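Local coordinates for protein glycoside transferase (Listeria monocytogenes, PDB 6R2M) that is an extracellular monomeric glycoside hydrolase that probably acts on exopolysaccharide and may also have transferase activity, at residues 117-120 with 121-124; 258-262 with 263-267; 267-270 with 271-275. All blocks are in the same frame, centred on the assembly; numbering follows the deposited sequence.

Contact 1 (117-120 with 121-124); sequences FSFP and SYKK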
loop_
_atom_site.group_PDB
_atom_site.type_symbol
_atom_site.label_atom_id
_atom_site.label_comp_id
_atom_site.label_asym_id
_atom_site.label_seq_id
_atom_site.Cartn_x
_atom_site.Cartn_y
_atom_site.Cartn_z
ATOM N N PHE A 117 16.218 -11.151 -7.921
ATOM C CA PHE A 117 16.478 -11.501 -9.311
ATOM C C PHE A 117 17.905 -11.192 -9.753
ATOM O O PHE A 117 18.185 -11.249 -10.954
ATOM C CB PHE A 117 15.490 -10.773 -10.221
ATOM C CG PHE A 117 14.050 -11.062 -9.903
ATOM C CD1 PHE A 117 13.644 -12.353 -9.559
ATOM C CD2 PHE A 117 13.101 -10.054 -9.960
ATOM C CE1 PHE A 117 12.317 -12.628 -9.277
ATOM C CE2 PHE A 117 11.778 -10.316 -9.681
ATOM C CZ PHE A 117 11.383 -11.608 -9.327
ATOM N N SER A 118 18.794 -10.847 -8.819
ATOM C CA SER A 118 20.209 -10.565 -9.103
ATOM C C SER A 118 20.361 -9.615 -10.293
ATOM O O SER A 118 21.009 -9.917 -11.298
ATOM C CB SER A 118 20.976 -11.867 -9.337
ATOM O OG SER A 118 20.991 -12.650 -8.152
ATOM N N PHE A 119 19.756 -8.438 -10.150
ATOM C CA PHE A 119 19.632 -7.487 -11.252
ATOM C C PHE A 119 19.864 -6.090 -10.698
ATOM O O PHE A 119 18.918 -5.385 -10.320
ATOM C CB PHE A 119 18.264 -7.611 -11.927
ATOM C CG PHE A 119 18.235 -7.124 -13.349
ATOM C CD1 PHE A 119 18.976 -7.758 -14.325
ATOM C CD2 PHE A 119 17.431 -6.060 -13.711
ATOM C CE1 PHE A 119 18.931 -7.329 -15.635
ATOM C CE2 PHE A 119 17.380 -5.624 -15.028
ATOM C CZ PHE A 119 18.138 -6.255 -15.987
ATOM N N PRO A 120 21.125 -5.652 -10.636
ATOM C CA PRO A 120 21.425 -4.372 -9.972
ATOM C C PRO A 120 20.727 -3.174 -10.581
ATOM O O PRO A 120 20.500 -2.181 -9.875
ATOM C CB PRO A 120 22.951 -4.258 -10.114
ATOM C CG PRO A 120 23.425 -5.668 -10.207
ATOM C CD PRO A 120 22.348 -6.401 -10.984
ATOM N N SER A 121 20.376 -3.206 -11.866
ATOM C CA SER A 121 19.783 -2.001 -12.437
ATOM C C SER A 121 18.420 -1.673 -11.829
ATOM O O SER A 121 18.024 -0.502 -11.835
ATOM C CB SER A 121 19.695 -2.099 -13.964
ATOM O OG SER A 121 18.861 -3.153 -14.385
ATOM N N TYR A 122 17.706 -2.652 -11.263
ATOM C CA TYR A 122 16.485 -2.308 -10.531
ATOM C C TYR A 122 16.809 -1.437 -9.319
ATOM O O TYR A 122 16.056 -0.523 -8.969
ATOM C CB TYR A 122 15.751 -3.576 -10.070
ATOM C CG TYR A 122 15.099 -4.404 -11.159
ATOM C CD1 TYR A 122 14.705 -3.846 -12.372
ATOM C CD2 TYR A 122 14.863 -5.755 -10.953
ATOM C CE1 TYR A 122 14.094 -4.631 -13.354
ATOM C CE2 TYR A 122 14.262 -6.533 -11.909
ATOM C CZ TYR A 122 13.877 -5.974 -13.103
ATOM O OH TYR A 122 13.293 -6.779 -14.048
ATOM N N LYS A 123 17.923 -1.708 -8.664
ATOM C CA LYS A 123 18.276 -0.926 -7.459
ATOM C C LYS A 123 18.617 0.503 -7.874
ATOM O O LYS A 123 18.238 1.392 -7.198
ATOM C CB LYS A 123 19.512 -1.527 -6.773
ATOM C CG LYS A 123 20.063 -0.768 -5.570
ATOM C CD LYS A 123 21.017 -1.630 -4.820
ATOM C CE LYS A 123 21.160 -1.290 -3.352
ATOM N NZ LYS A 123 21.853 0.013 -3.272
ATOM N N LYS A 124 19.353 0.636 -8.972
ATOM C CA LYS A 124 19.736 1.979 -9.394
ATOM C C LYS A 124 18.535 2.763 -9.895
ATOM O O LYS A 124 18.471 3.987 -9.704
ATOM C CB LYS A 124 20.826 1.923 -10.470
ATOM C CG LYS A 124 22.022 1.051 -10.110
ATOM C CD LYS A 124 22.518 1.285 -8.696
ATOM C CE LYS A 124 23.712 0.374 -8.368
ATOM N NZ LYS A 124 24.393 0.772 -7.089
#
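Phe119 lays one ring edge over the face of Tyr122 where a sharp turn joins helix 100-116 to helix 120-136. The preceding helix ends in a Schellman motif: Ser118, with positive phi, turns the chain, and Phe119 N bonds back to Ser114 O. Followed outward, the Phe119 side chain begins with CB, 4.0 Å from Tyr122 CD2, close to the ring but not above its middle. Chi1 of -156° sets CG opposite the backbone nitrogen and swings the ring across its neighbour. CD2 makes the main contact, lying 3.4 Å above the centre of the Tyr122 ring, with Tyr122 CZ 3.6 Å away. Beyond it, CE2 still touches Tyr122 CE1 but meets Ser121 OG even more closely, at 3.0 Å, and CZ is the last ring atom to lie near that hydroxyl. The result is a T-shaped pair with centroids 4.7 Å apart and planes inclined at 62°. Tyr122 suits this place because its phenol ring offers a broad apolar face while its hydroxyl reaches on to Gln70. Phe117 touches the edge of the same ring, and Phe69 forms another edge-to-face pair with it.

The backbone starts the new helix right after Phe119. Tyr122 N donates to Phe119 O, and Pro120 O accepts a good bond from Lys124 N at 3.2 Å and a weak one from Lys123 N. Proline fits a first helical turn, where a missing N-H costs no helical hydrogen bond, and the two lysines carry their charges outward. The chemistry implies a turn between two helices held in two ways, by polar backbone bonds that set the helix start and by an aromatic C-H edge, led by CD2, set over a pi face.

Contact 2 (258-262 with 263-267); sequences ENEST and AVYAF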
loop_
_atom_site.group_PDB
_atom_site.type_symbol
_atom_site.label_atom_id
_atom_site.label_comp_id
_atom_site.label_asym_id
_atom_site.label_seq_id
_atom_site.Cartn_x
_atom_site.Cartn_y
_atom_site.Cartn_z
ATOM N N GLU A 258 -22.611 -2.584 7.960
ATOM C CA GLU A 258 -21.929 -3.816 8.337
ATOM C C GLU A 258 -21.006 -4.332 7.240
ATOM O O GLU A 258 -20.506 -5.459 7.344
ATOM C CB GLU A 258 -22.951 -4.875 8.766
ATOM C CG GLU A 258 -23.681 -4.415 10.028
ATOM C CD GLU A 258 -24.344 -5.537 10.810
ATOM O OE1 GLU A 258 -24.166 -6.716 10.453
ATOM O OE2 GLU A 258 -25.051 -5.228 11.798
ATOM N N ASN A 259 -20.704 -3.509 6.233
ATOM C CA ASN A 259 -19.768 -3.939 5.201
ATOM C C ASN A 259 -18.382 -4.204 5.783
ATOM O O ASN A 259 -17.873 -3.442 6.614
ATOM C CB ASN A 259 -19.667 -2.879 4.097
ATOM C CG ASN A 259 -20.897 -2.837 3.219
ATOM O OD1 ASN A 259 -21.895 -3.506 3.498
ATOM N ND2 ASN A 259 -20.843 -2.029 2.165
ATOM N N GLU A 260 -17.778 -5.296 5.352
ATOM C CA GLU A 260 -16.395 -5.603 5.690
ATOM C C GLU A 260 -15.503 -5.306 4.490
ATOM O O GLU A 260 -15.976 -5.161 3.361
ATOM C CB GLU A 260 -16.259 -7.063 6.119
ATOM C CG GLU A 260 -16.864 -7.354 7.491
ATOM C CD GLU A 260 -17.115 -8.848 7.718
ATOM O OE1 GLU A 260 -18.170 -9.340 7.267
ATOM O OE2 GLU A 260 -16.248 -9.534 8.317
ATOM N N SER A 261 -14.198 -5.201 4.746
ATOM C CA SER A 261 -13.222 -4.865 3.716
ATOM C C SER A 261 -12.150 -5.939 3.650
ATOM O O SER A 261 -11.540 -6.272 4.669
ATOM C CB SER A 261 -12.563 -3.517 3.986
ATOM O OG SER A 261 -11.301 -3.429 3.313
ATOM N N THR A 262 -11.929 -6.478 2.447
ATOM C CA THR A 262 -10.846 -7.439 2.261
ATOM C C THR A 262 -9.500 -6.833 2.645
ATOM O O THR A 262 -8.716 -7.447 3.379
ATOM C CB THR A 262 -10.839 -7.921 0.816
ATOM O OG1 THR A 262 -12.057 -8.622 0.555
ATOM C CG2 THR A 262 -9.673 -8.859 0.574
ATOM N N ALA A 263 -9.216 -5.616 2.161
ATOM C CA ALA A 263 -7.930 -4.997 2.468
ATOM C C ALA A 263 -7.751 -4.782 3.968
ATOM O O ALA A 263 -6.648 -4.966 4.494
ATOM C CB ALA A 263 -7.775 -3.681 1.706
ATOM N N VAL A 264 -8.828 -4.423 4.674
ATOM C CA VAL A 264 -8.748 -4.241 6.122
ATOM C C VAL A 264 -8.323 -5.528 6.806
ATOM O O VAL A 264 -7.474 -5.520 7.700
ATOM C CB VAL A 264 -10.086 -3.724 6.673
ATOM C CG1 VAL A 264 -10.100 -3.869 8.198
ATOM C CG2 VAL A 264 -10.244 -2.269 6.287
ATOM N N TYR A 265 -8.881 -6.666 6.385
ATOM C CA TYR A 265 -8.448 -7.912 7.018
ATOM C C TYR A 265 -7.031 -8.298 6.614
ATOM O O TYR A 265 -6.299 -8.878 7.430
ATOM C CB TYR A 265 -9.423 -9.037 6.689
ATOM C CG TYR A 265 -10.723 -8.912 7.458
ATOM C CD1 TYR A 265 -10.712 -8.619 8.819
ATOM C CD2 TYR A 265 -11.950 -9.102 6.831
ATOM C CE1 TYR A 265 -11.899 -8.493 9.538
ATOM C CE2 TYR A 265 -13.152 -8.994 7.548
ATOM C CZ TYR A 265 -13.108 -8.690 8.904
ATOM O OH TYR A 265 -14.286 -8.585 9.614
ATOM N N ALA A 266 -6.614 -7.992 5.380
ATOM C CA ALA A 266 -5.225 -8.255 5.012
ATOM C C ALA A 266 -4.273 -7.433 5.873
ATOM O O ALA A 266 -3.288 -7.961 6.415
ATOM C CB ALA A 266 -5.003 -7.956 3.529
ATOM N N PHE A 267 -4.584 -6.151 6.070
ATOM C CA PHE A 267 -3.698 -5.305 6.864
ATOM C C PHE A 267 -3.786 -5.628 8.351
ATOM O O PHE A 267 -2.774 -5.529 9.043
ATOM C CB PHE A 267 -4.007 -3.837 6.613
ATOM C CG PHE A 267 -3.737 -3.405 5.202
ATOM C CD1 PHE A 267 -2.861 -4.112 4.399
ATOM C CD2 PHE A 267 -4.383 -2.305 4.675
ATOM C CE1 PHE A 267 -2.628 -3.721 3.090
ATOM C CE2 PHE A 267 -4.156 -1.896 3.382
ATOM C CZ PHE A 267 -3.270 -2.612 2.574
#
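A serine N-cap opens helix 262-274, with Ser261 OG accepting from Val264 N at 3.0 Å and an N-H...O angle of 163°. Chi1 of 158° carries OG away from the serine's own nitrogen and back over the first turn, whose amides have no earlier helical carbonyl to use. Serine suits the cap because its hydroxyl is short enough to fold back onto the helix end. The backbone turn at the cap also brings Ser261 CB to 3.5 Å from Val264 CG2, a tight carbon contact. Ala263 N, another first-turn amide, is taken by Asp303 of helix 301-312.

Regular i to i+4 bonding then takes over: Tyr265 N donates to Ser261 O, and Ala266 N to Thr262 O at 3.0 Å. The helix belongs to a largely helical body consistent with the (alpha/alpha) barrel of family 8 glycoside hydrolases, so its first turn is walled by other helices. Small Ala263 and Ala266 let helix 301-312 come close, while Val264 turns its branches to helix 209-223.

Just before the cap, Glu260 reaches past the serine to Tyr265. The tyrosine hydroxyl donates to Glu260 OE2 over a short 2.5 Å, and OE2 accepts with its anti lone pair, the one that points away from OE1. The carboxylate stands at the edge of the ring, its plane nearly perpendicular to it at 89°, and OE2 lies 3.2 Å from Tyr265 CE2. Glu260 CB also rests near CE2, 3.9 Å away. Lys290 forms a salt bridge to OE2, and Val244 N donates to the tyrosine hydroxyl.

Contact 3 (267-270 with 271-275); sequences FLTQ and YFNKT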
loop_
_atom_site.group_PDB
_atom_site.type_symbol
_atom_site.label_atom_id
_atom_site.label_comp_id
_atom_site.label_asym_id
_atom_site.label_seq_id
_atom_site.Cartn_x
_atom_site.Cartn_y
_atom_site.Cartn_z
ATOM N N PHE A 267 -4.584 -6.151 6.070
ATOM C CA PHE A 267 -3.698 -5.305 6.864
ATOM C C PHE A 267 -3.786 -5.628 8.351
ATOM O O PHE A 267 -2.774 -5.529 9.043
ATOM C CB PHE A 267 -4.007 -3.837 6.613
ATOM C CG PHE A 267 -3.737 -3.405 5.202
ATOM C CD1 PHE A 267 -2.861 -4.112 4.399
ATOM C CD2 PHE A 267 -4.383 -2.305 4.675
ATOM C CE1 PHE A 267 -2.628 -3.721 3.090
ATOM C CE2 PHE A 267 -4.156 -1.896 3.382
ATOM C CZ PHE A 267 -3.270 -2.612 2.574
ATOM N N LEU A 268 -4.966 -6.024 8.854
ATOM C CA LEU A 268 -5.055 -6.496 10.238
ATOM C C LEU A 268 -4.186 -7.723 10.465
ATOM O O LEU A 268 -3.523 -7.842 11.503
ATOM C CB LEU A 268 -6.499 -6.830 10.593
ATOM C CG LEU A 268 -7.373 -5.672 11.016
ATOM C CD1 LEU A 268 -8.814 -6.123 10.969
ATOM C CD2 LEU A 268 -6.981 -5.258 12.434
ATOM N N THR A 269 -4.215 -8.672 9.529
ATOM C CA THR A 269 -3.401 -9.867 9.656
ATOM C C THR A 269 -1.922 -9.508 9.721
ATOM O O THR A 269 -1.196 -9.992 10.598
ATOM C CB THR A 269 -3.719 -10.804 8.494
ATOM O OG1 THR A 269 -5.104 -11.172 8.592
ATOM C CG2 THR A 269 -2.849 -12.048 8.538
ATOM N N GLN A 270 -1.475 -8.605 8.833
ATOM C CA GLN A 270 -0.095 -8.122 8.867
ATOM C C GLN A 270 0.223 -7.422 10.184
ATOM O O GLN A 270 1.294 -7.630 10.765
ATOM C CB GLN A 270 0.162 -7.157 7.708
ATOM C CG GLN A 270 -0.017 -7.780 6.346
ATOM C CD GLN A 270 0.052 -6.752 5.225
ATOM O OE1 GLN A 270 0.724 -5.730 5.342
ATOM N NE2 GLN A 270 -0.658 -7.017 4.136
ATOM N N TYR A 271 -0.703 -6.593 10.663
ATOM C CA TYR A 271 -0.483 -5.821 11.880
ATOM C C TYR A 271 -0.389 -6.728 13.103
ATOM O O TYR A 271 0.509 -6.573 13.948
ATOM C CB TYR A 271 -1.625 -4.813 12.029
ATOM C CG TYR A 271 -1.757 -4.139 13.385
ATOM C CD1 TYR A 271 -1.067 -2.964 13.658
ATOM C CD2 TYR A 271 -2.599 -4.661 14.367
ATOM C CE1 TYR A 271 -1.211 -2.320 14.869
ATOM C CE2 TYR A 271 -2.741 -4.032 15.590
ATOM C CZ TYR A 271 -2.042 -2.869 15.833
ATOM O OH TYR A 271 -2.189 -2.255 17.054
ATOM N N PHE A 272 -1.307 -7.690 13.219
ATOM C CA PHE A 272 -1.268 -8.573 14.376
ATOM C C PHE A 272 -0.023 -9.445 14.351
ATOM O O PHE A 272 0.579 -9.694 15.396
ATOM C CB PHE A 272 -2.546 -9.420 14.421
ATOM C CG PHE A 272 -3.742 -8.672 14.927
ATOM C CD1 PHE A 272 -3.621 -7.783 15.988
ATOM C CD2 PHE A 272 -4.994 -8.853 14.343
ATOM C CE1 PHE A 272 -4.741 -7.105 16.467
ATOM C CE2 PHE A 272 -6.103 -8.179 14.825
ATOM C CZ PHE A 272 -5.974 -7.297 15.881
ATOM N N ASN A 273 0.438 -9.841 13.168
ATOM C CA ASN A 273 1.650 -10.650 13.127
ATOM C C ASN A 273 2.899 -9.813 13.414
ATOM O O ASN A 273 3.829 -10.293 14.072
ATOM C CB ASN A 273 1.713 -11.383 11.794
ATOM C CG ASN A 273 0.635 -12.460 11.694
ATOM O OD1 ASN A 273 0.234 -13.039 12.709
ATOM N ND2 ASN A 273 0.153 -12.718 10.488
ATOM N N LYS A 274 2.921 -8.547 12.989
ATOM C CA LYS A 274 4.054 -7.679 13.303
ATOM C C LYS A 274 4.129 -7.345 14.789
ATOM O O LYS A 274 5.223 -7.116 15.317
ATOM C CB LYS A 274 3.974 -6.377 12.497
ATOM C CG LYS A 274 4.240 -6.549 10.999
ATOM C CD LYS A 274 3.642 -5.408 10.190
ATOM C CE LYS A 274 4.389 -4.103 10.423
ATOM N NZ LYS A 274 5.679 -4.080 9.672
ATOM N N THR A 275 2.985 -7.282 15.473
ATOM C CA THR A 275 2.923 -6.808 16.849
ATOM C C THR A 275 2.772 -7.941 17.858
ATOM O O THR A 275 2.381 -7.694 19.003
ATOM C CB THR A 275 1.789 -5.797 16.999
ATOM O OG1 THR A 275 0.525 -6.426 16.715
ATOM C CG2 THR A 275 2.001 -4.658 16.019
#
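Leu268 and Phe272, one helical turn apart on helix 262-274, lie alongside each other and point the same way into the protein, with Leu268 CD2 3.9 Å from Phe272 CE2. This i to i+4 pair belongs to the buried face of an alpha helix, and branched and aromatic side chains suit it because helices 228-241 and 278-290 pack against it. The ring of Phe272 leans back over its own turn, bringing CD2 to 3.4 Å from Leu268 O. That carbonyl meanwhile receives Phe272 N at 2.8 Å, in a nearly straight bond of 168°. Tyr271 is also buried, and its hydroxyl bonds to Asp231.

The other side is polar and more exposed at Asn273 and Lys274. Asn273 ND2 lies 3.6 Å from CG2 of Thr269, itself buried with OG1 bonded to Tyr265 O and Thr284. Lys274 CG, placed beside its own backbone N by chi1 of -70°, lies 3.1 Å from Gln270 O; the chain bends farther out, and its charge reaches Asp221. Gln270 turns its amide to Thr310.

At the helix end Tyr271 O is gripped twice by Thr275: the backbone N at 3.0 Å and OG1 at 2.8 Å approach from opposite faces of the carbonyl plane.

Overall arrangement
Contact 1 comes first along the chain, at the turn between helices 100-116 and 120-136, well out from the centre of the molecule. Contacts 2 and 3 follow much later and in direct succession: both use helix 262-274, share Phe267, and have centres 13 Å apart, so one covers the capped start of that helix and the other its end. Contact 1 lies on the opposite side of the chain's centre from contact 2, with 34 Å between centres, and 29 Å from contact 3; it touches neither. Together they sample how this largely helical, single-chain enzyme begins, continues and ends the helices from which its body is built.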